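Local coordinates for protein tRNA (guanine(26)-N(2))-dimethyltransferase (PDB 2DUL) that probably dimethylates the exocyclic N2 of guanine 26 in a number of tRNAs, using S-adenosyl-L-methionine as the methyl donor, at residues Phe27-Pro30 / Arg31-Leu34. Sequence-based numbering, arbitrary orientation.
Sequences FYNP and RMAL
Asn29 and Arg31 meet in an Asx turn, the side-chain amide of Asn29 reaching past Pro30 to the backbone N-H of the second residue after it. This turn overlaps two successive type I turns that lead the chain into helix 33-46 of the class I-like methyltransferase domain.

One bond is made by a side chain. A chi1 of -176° sets Asn29 CG beside its own carbonyl carbon, on the side where the chain goes on, and OD1 accepts Arg31 N at 2.8 Å. The bond is bent, 138° at the hydrogen, and the donor sits above the amide plane. Arg31 CB comes close as well, 3.0 Å from Asn29 OD1, a C...O approach that accompanies the bond. Replacing Asn29 with alanine is likely to leave Arg31 N without this acceptor and the start of the turn less firmly fixed.

The backbone bonds follow in sequence. Asn29 O takes Met32 N at 2.9 Å, closing the first turn around Pro30 and Arg31; Pro30 O takes Ala33 N at 3.0 Å, closing the second. Asn29 O also accepts from Arg36, a predicted S-adenosyl-L-methionine-binding residue, which ties this loop to the probable cofactor site.

Nonpolar contact is slight. Met32 CG lies 3.9 Å from Asn29 CB, its chain then bending away at chi2 (-67°). The Arg31 side chain leads away from Asn29, and its NH2 forms a salt bridge with Asp224.

One water bridges the beginning of the helix: it donates to Pro30 O and, weakly, to Arg31 O, and accepts Leu34 N, whose distance to the water oxygen is 2.7 Å.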
loop_
_atom_site.group_PDB
_atom_site.type_symbol
_atom_site.label_atom_id
_atom_site.label_comp_id
_atom_site.label_asym_id
_atom_site.label_seq_id
_atom_site.Cartn_x
_atom_site.Cartn_y
_atom_site.Cartn_z
ATOM N N PHE A 27 6.456 -10.330 17.342
ATOM C CA PHE A 27 7.155 -9.971 16.114
ATOM C C PHE A 27 7.528 -8.499 15.947
ATOM O O PHE A 27 6.726 -7.601 16.215
ATOM C CB PHE A 27 6.305 -10.399 14.909
ATOM C CG PHE A 27 6.977 -10.195 13.575
ATOM C CD1 PHE A 27 7.984 -11.059 13.146
ATOM C CD2 PHE A 27 6.597 -9.146 12.742
ATOM C CE1 PHE A 27 8.597 -10.882 11.902
ATOM C CE2 PHE A 27 7.203 -8.959 11.499
ATOM C CZ PHE A 27 8.205 -9.829 11.077
ATOM N N TYR A 28 8.760 -8.273 15.503
ATOM C CA TYR A 28 9.267 -6.938 15.213
ATOM C C TYR A 28 10.257 -7.051 14.062
ATOM O O TYR A 28 11.213 -7.827 14.126
ATOM C CB TYR A 28 9.982 -6.300 16.407
ATOM C CG TYR A 28 10.567 -4.948 16.046
ATOM C CD1 TYR A 28 9.737 -3.878 15.705
ATOM C CD2 TYR A 28 11.950 -4.760 15.961
ATOM C CE1 TYR A 28 10.264 -2.660 15.281
ATOM C CE2 TYR A 28 12.491 -3.544 15.536
ATOM C CZ TYR A 28 11.642 -2.500 15.195
ATOM O OH TYR A 28 12.162 -1.309 14.738
ATOM N N ASN A 29 10.028 -6.275 13.011
ATOM C CA ASN A 29 10.909 -6.292 11.854
ATOM C C ASN A 29 11.408 -4.878 11.587
ATOM O O ASN A 29 10.654 -4.022 11.122
ATOM C CB ASN A 29 10.158 -6.816 10.632
ATOM C CG ASN A 29 11.047 -6.949 9.412
ATOM O OD1 ASN A 29 12.171 -6.449 9.389
ATOM N ND2 ASN A 29 10.541 -7.624 8.385
ATOM N N PRO A 30 12.691 -4.612 11.885
ATOM C CA PRO A 30 13.262 -3.281 11.661
ATOM C C PRO A 30 13.206 -2.865 10.195
ATOM O O PRO A 30 13.177 -1.675 9.874
ATOM C CB PRO A 30 14.693 -3.423 12.184
ATOM C CG PRO A 30 14.993 -4.876 11.964
ATOM C CD PRO A 30 13.711 -5.545 12.399
ATOM N N ARG A 31 13.183 -3.851 9.304
ATOM C CA ARG A 31 13.122 -3.562 7.877
ATOM C C ARG A 31 11.801 -2.865 7.540
ATOM O O ARG A 31 11.683 -2.218 6.498
ATOM C CB ARG A 31 13.260 -4.857 7.063
ATOM C CG ARG A 31 14.615 -5.558 7.232
ATOM C CD ARG A 31 14.665 -6.869 6.451
ATOM N NE ARG A 31 14.617 -6.663 5.004
ATOM C CZ ARG A 31 15.656 -6.287 4.264
ATOM N NH1 ARG A 31 16.836 -6.074 4.831
ATOM N NH2 ARG A 31 15.520 -6.129 2.953
ATOM N N MET A 32 10.818 -2.990 8.430
ATOM C CA MET A 32 9.509 -2.372 8.225
ATOM C C MET A 32 9.441 -0.944 8.747
ATOM O O MET A 32 8.377 -0.322 8.730
ATOM C CB MET A 32 8.418 -3.210 8.890
ATOM C CG MET A 32 8.135 -4.516 8.178
ATOM S SD MET A 32 7.400 -4.270 6.542
ATOM C CE MET A 32 5.738 -4.847 6.842
ATOM N N ALA A 33 10.576 -0.426 9.212
ATOM C CA ALA A 33 10.638 0.938 9.718
ATOM C C ALA A 33 10.377 1.912 8.571
ATOM O O ALA A 33 9.794 2.979 8.774
ATOM C CB ALA A 33 12.004 1.211 10.339
ATOM N N LEU A 34 10.818 1.541 7.367
ATOM C CA LEU A 34 10.617 2.367 6.178
ATOM C C LEU A 34 9.118 2.483 5.901
ATOM O O LEU A 34 8.604 3.570 5.641
ATOM C CB LEU A 34 11.308 1.736 4.960
ATOM C CG LEU A 34 10.989 2.354 3.594
ATOM C CD1 LEU A 34 11.464 3.794 3.561
ATOM C CD2 LEU A 34 11.655 1.548 2.487
HETATM O O HOH W 1 13.047 -0.028 7.101
#